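CaaX farnesyltransferase beta subunit Ram1 (PDB 4L9P) probably transfers, together with its alpha subunit, a farnesyl group from farnesyl diphosphate to the cysteine of C-terminal CaaX motifs, using a zinc ion. Local coordinates at residues B[259-263]-B[497-501]; B[352-356]-B[405-409]. All coordinates share one frame; numbering follows the deposited sequence.

Both contacts are buried, and each sets a helix of the alpha-alpha toroid against an irregular loop. They share no element: contact 1 uses helix 251-263 and the loop before helix 502-513, contact 2 helix 403-413 and the loop after helix 338-346. Contact 1 is deeper: its centre lies about 10 Å from the centre of the chain, that of contact 2 about 17 Å. It is almost wholly apolar, without polar bonds between its two segments, and turns on one phenylalanine. Contact 2 brings glycine backbone up to a helix and adds CA-H...O contacts; it lies near the zinc site. Their centres are about 27 Å apart, and contact 2 is nested inside the loop closed by contact 1.

Contact 1: B[259-263]-B[497-501]; sequences VVHAL and IFVIP
Leu263 sets its CD2 methyl over one face of the Phe498 ring. The methyl stands 3.9 Å from the ring centroid and 12° off the ring normal, a CH-pi contact. The opposite face carries CG2 of Ile497, the residue just before, so the ring is clasped between two aliphatic groups. The Phe498 chi1 of -63° puts CG anti to the carbonyl carbon and carries the ring to the helix. Val259 meets the edge instead. Its CG1 lies in the ring plane, 3.9 Å from Phe498 CD1. CB of Ala262 lies near the plane at the same edge, 4.2 Å from Phe498 CE1. Val259, Ala262 and Leu263 are one side of helix 251-263, a helix of the alpha-alpha toroid of prenyltransferase beta subunits. The loop that brings Phe498 runs into helix 502-513, with Pro501 at the N-cap position. Away from the ring the packing is looser. Leu263 CD1 and Ile500 CD1 are 4.4 Å apart, and Val259 CG2 is as far from Ile497 O. This looser side is still buried: Leu263 and Ile500 both rest on Ala505 of helix 502-513. The polar backbone is served from outside the pair. Tyr255, one turn before Val259 on helix 251-263, hydrogen-bonds through OH to Ile497 O, and Arg509 NH1 to Ala262 O.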
loop_
_atom_site.group_PDB
_atom_site.type_symbol
_atom_site.label_atom_id
_atom_site.label_comp_id
_atom_site.label_asym_id
_atom_site.label_seq_id
_atom_site.Cartn_x
_atom_site.Cartn_y
_atom_site.Cartn_z
ATOM N N VAL B 259 9.118 -10.906 -3.504
ATOM C CA VAL B 259 8.979 -11.805 -2.345
ATOM C C VAL B 259 8.874 -13.230 -2.823
ATOM O O VAL B 259 9.517 -14.120 -2.229
ATOM C CB VAL B 259 7.734 -11.423 -1.528
ATOM C CG1 VAL B 259 7.332 -12.582 -0.602
ATOM C CG2 VAL B 259 8.037 -10.164 -0.717
ATOM N N VAL B 260 8.059 -13.518 -3.848
ATOM C CA VAL B 260 8.013 -14.897 -4.385
ATOM C C VAL B 260 9.402 -15.338 -4.874
ATOM O O VAL B 260 9.852 -16.462 -4.588
ATOM C CB VAL B 260 7.025 -14.989 -5.513
ATOM C CG1 VAL B 260 7.096 -16.340 -6.285
ATOM C CG2 VAL B 260 5.581 -14.780 -4.935
ATOM N N HIS B 261 10.070 -14.425 -5.585
ATOM C CA HIS B 261 11.404 -14.743 -6.125
ATOM C C HIS B 261 12.356 -15.103 -4.990
ATOM O O HIS B 261 13.108 -16.099 -5.086
ATOM C CB HIS B 261 11.861 -13.514 -6.905
ATOM C CG HIS B 261 13.129 -13.712 -7.672
ATOM N ND1 HIS B 261 14.367 -13.829 -7.063
ATOM C CD2 HIS B 261 13.331 -13.870 -9.009
ATOM C CE1 HIS B 261 15.286 -14.023 -8.014
ATOM N NE2 HIS B 261 14.680 -14.056 -9.201
ATOM N N ALA B 262 12.374 -14.294 -3.934
ATOM C CA ALA B 262 13.296 -14.513 -2.818
ATOM C C ALA B 262 12.962 -15.783 -2.045
ATOM O O ALA B 262 13.853 -16.589 -1.742
ATOM C CB ALA B 262 13.246 -13.337 -1.831
ATOM N N LEU B 263 11.686 -15.980 -1.690
ATOM C CA LEU B 263 11.397 -17.136 -0.840
ATOM C C LEU B 263 11.594 -18.481 -1.586
ATOM O O LEU B 263 11.833 -19.486 -0.937
ATOM C CB LEU B 263 9.961 -17.070 -0.290
ATOM C CG LEU B 263 9.793 -15.950 0.719
ATOM C CD1 LEU B 263 8.269 -15.861 1.119
ATOM C CD2 LEU B 263 10.613 -16.180 1.986
ATOM N N ILE B 497 9.449 -7.768 6.250
ATOM C CA ILE B 497 9.365 -7.782 4.780
ATOM C C ILE B 497 8.417 -8.893 4.293
ATOM O O ILE B 497 7.611 -8.649 3.403
ATOM C CB ILE B 497 10.748 -8.095 4.163
ATOM C CG1 ILE B 497 11.723 -6.997 4.531
ATOM C CG2 ILE B 497 10.654 -8.242 2.654
ATOM C CD1 ILE B 497 13.169 -7.287 4.052
ATOM N N PHE B 498 8.495 -10.104 4.878
ATOM C CA PHE B 498 7.762 -11.266 4.314
ATOM C C PHE B 498 6.393 -11.421 4.932
ATOM O O PHE B 498 5.547 -12.157 4.394
ATOM C CB PHE B 498 8.555 -12.563 4.489
ATOM C CG PHE B 498 9.878 -12.526 3.720
ATOM C CD1 PHE B 498 9.863 -12.358 2.332
ATOM C CD2 PHE B 498 11.133 -12.566 4.400
ATOM C CE1 PHE B 498 11.035 -12.301 1.605
ATOM C CE2 PHE B 498 12.341 -12.511 3.666
ATOM C CZ PHE B 498 12.301 -12.391 2.245
ATOM N N VAL B 499 6.138 -10.785 6.090
ATOM C CA VAL B 499 4.771 -10.814 6.667
ATOM C C VAL B 499 4.268 -12.231 6.975
ATOM O O VAL B 499 3.111 -12.588 6.761
ATOM C CB VAL B 499 3.729 -9.954 5.859
ATOM C CG1 VAL B 499 2.659 -9.449 6.853
ATOM C CG2 VAL B 499 4.386 -8.752 5.196
ATOM N N ILE B 500 5.193 -13.023 7.530
ATOM C CA ILE B 500 4.983 -14.354 8.081
ATOM C C ILE B 500 6.012 -14.516 9.188
ATOM O O ILE B 500 6.944 -13.724 9.304
ATOM C CB ILE B 500 5.215 -15.472 6.979
ATOM C CG1 ILE B 500 6.543 -15.273 6.223
ATOM C CG2 ILE B 500 4.006 -15.547 6.010
ATOM C CD1 ILE B 500 6.863 -16.477 5.283
ATOM N N PRO B 501 5.880 -15.555 10.018
ATOM C CA PRO B 501 6.895 -15.720 11.067
ATOM C C PRO B 501 8.302 -15.881 10.468
ATOM O O PRO B 501 8.487 -16.492 9.389
ATOM C CB PRO B 501 6.462 -17.015 11.756
ATOM C CG PRO B 501 4.955 -17.077 11.510
ATOM C CD PRO B 501 4.762 -16.508 10.118
#

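Contact 2: B[352-356]-B[405-409]; sequences PEGGF and GLTRY
Tyr409 of helix 403-413 packs against the backbone of Glu353, Gly354 and Gly355. Its CB is 3.4 Å from Gly355 N and also touches Glu353 O. CG follows beside Gly355 N. Beyond it the ring atoms part: CD1 packs at 3.3 Å from Glu353 O, while CD2 lies 3.7 Å from Gly355 CA. The backbone thus runs obliquely past the ring. With chi1 at -172°, CG is anti to the backbone N, which lays the ring alongside the backbone from Glu353 to Gly355. At the tip, OH leaves the contact and hydrogen-bonds to Asp423 O. The ring is therefore held at both ends.

Glycines let the backbones come this close: Gly354 CA sits 3.8 Å from Gly405 CA. Gly354 CA makes a CA-H...O contact of 3.3 Å to Gly405 O. Leu406 CA returns a similar one to Gly354 O. That carbonyl also accepts a hydrogen bond from Gln349 NE2. Gly405 O serves the helix as well, taking the Tyr409 N bond of 2.9 Å.

The other end is apolar. Leu406 CD2 lies 3.6 Å from Phe356 CE2, and CD1 rests against the same carbon and CD2 of the ring. The two side chains cross at about a right angle. Glu353 turns its carboxylate away from helix 403-413, and OE2 is hydrogen-bonded by Gln94 NE2 of helix 89-105. Phe356 is joined by backbone hydrogen bonds to Asp365, a zinc ligand with Cys367 and His433. In the alpha-alpha toroid the contact seats the loop leading to Asp365 on helix 403-413, with the Tyr409 side chain about 8 Å from the zinc ion (nearest atoms).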
loop_
_atom_site.group_PDB
_atom_site.type_symbol
_atom_site.label_atom_id
_atom_site.label_comp_id
_atom_site.label_asym_id
_atom_site.label_seq_id
_atom_site.Cartn_x
_atom_site.Cartn_y
_atom_site.Cartn_z
ATOM N N PRO B 352 -7.254 11.993 18.235
ATOM C CA PRO B 352 -7.180 10.983 19.299
ATOM C C PRO B 352 -7.257 9.536 18.814
ATOM O O PRO B 352 -7.058 8.621 19.617
ATOM C CB PRO B 352 -8.456 11.304 20.177
ATOM C CG PRO B 352 -9.413 11.856 19.110
ATOM C CD PRO B 352 -8.534 12.723 18.217
ATOM N N GLU B 353 -7.578 9.266 17.527
ATOM C CA GLU B 353 -7.794 7.870 17.140
ATOM C C GLU B 353 -6.612 6.968 17.449
ATOM O O GLU B 353 -6.824 5.827 17.884
ATOM C CB GLU B 353 -8.031 7.777 15.594
ATOM C CG GLU B 353 -9.208 8.597 15.081
ATOM C CD GLU B 353 -8.773 9.952 14.538
ATOM O OE1 GLU B 353 -8.233 10.784 15.297
ATOM O OE2 GLU B 353 -8.992 10.191 13.331
ATOM N N GLY B 354 -5.385 7.434 17.192
ATOM C CA GLY B 354 -4.163 6.684 17.455
ATOM C C GLY B 354 -3.707 5.831 16.287
ATOM O O GLY B 354 -2.541 5.440 16.300
ATOM N N GLY B 355 -4.602 5.475 15.354
ATOM C CA GLY B 355 -4.190 4.682 14.202
ATOM C C GLY B 355 -3.617 5.494 13.055
ATOM O O GLY B 355 -3.343 6.702 13.176
ATOM N N PHE B 356 -3.374 4.763 11.968
ATOM C CA PHE B 356 -2.758 5.391 10.792
ATOM C C PHE B 356 -3.761 5.498 9.682
ATOM O O PHE B 356 -4.557 4.591 9.394
ATOM C CB PHE B 356 -1.607 4.518 10.230
ATOM C CG PHE B 356 -0.518 4.204 11.232
ATOM C CD1 PHE B 356 0.211 5.214 11.851
ATOM C CD2 PHE B 356 -0.189 2.894 11.465
ATOM C CE1 PHE B 356 1.256 4.900 12.737
ATOM C CE2 PHE B 356 0.903 2.571 12.300
ATOM C CZ PHE B 356 1.612 3.559 12.948
ATOM N N GLY B 405 -0.466 4.975 20.818
ATOM C CA GLY B 405 -1.617 5.344 19.986
ATOM C C GLY B 405 -2.109 4.210 19.099
ATOM O O GLY B 405 -3.306 3.918 19.010
ATOM N N LEU B 406 -1.169 3.519 18.460
ATOM C CA LEU B 406 -1.578 2.447 17.559
ATOM C C LEU B 406 -2.254 1.319 18.308
ATOM O O LEU B 406 -3.224 0.717 17.855
ATOM C CB LEU B 406 -0.363 1.959 16.757
ATOM C CG LEU B 406 -0.703 0.873 15.760
ATOM C CD1 LEU B 406 -1.714 1.384 14.730
ATOM C CD2 LEU B 406 0.584 0.302 15.079
ATOM N N THR B 407 -1.671 1.014 19.486
ATOM C CA THR B 407 -2.200 -0.061 20.292
ATOM C C THR B 407 -3.619 0.265 20.806
ATOM O O THR B 407 -4.518 -0.594 20.786
ATOM C CB THR B 407 -1.290 -0.307 21.487
ATOM O OG1 THR B 407 -0.012 -0.707 20.985
ATOM C CG2 THR B 407 -1.826 -1.478 22.309
ATOM N N ARG B 408 -3.819 1.510 21.239
ATOM C CA ARG B 408 -5.172 1.933 21.614
ATOM C C ARG B 408 -6.130 1.802 20.446
ATOM O O ARG B 408 -7.256 1.343 20.611
ATOM C CB ARG B 408 -5.199 3.372 22.133
ATOM C CG ARG B 408 -4.429 3.510 23.466
ATOM C CD ARG B 408 -4.605 4.970 24.001
ATOM N NE ARG B 408 -3.897 5.088 25.304
ATOM C CZ ARG B 408 -4.380 4.647 26.464
ATOM N NH1 ARG B 408 -5.619 4.159 26.540
ATOM N NH2 ARG B 408 -3.586 4.721 27.546
ATOM N N TYR B 409 -5.731 2.281 19.235
ATOM C CA TYR B 409 -6.667 2.181 18.159
ATOM C C TYR B 409 -7.033 0.743 17.856
ATOM O O TYR B 409 -8.192 0.417 17.696
ATOM C CB TYR B 409 -6.027 2.812 16.913
ATOM C CG TYR B 409 -7.032 2.929 15.745
ATOM C CD1 TYR B 409 -8.238 3.667 15.891
ATOM C CD2 TYR B 409 -6.853 2.119 14.594
ATOM C CE1 TYR B 409 -9.182 3.669 14.896
ATOM C CE2 TYR B 409 -7.794 2.152 13.539
ATOM C CZ TYR B 409 -8.975 2.863 13.739
ATOM O OH TYR B 409 -9.952 2.856 12.772
#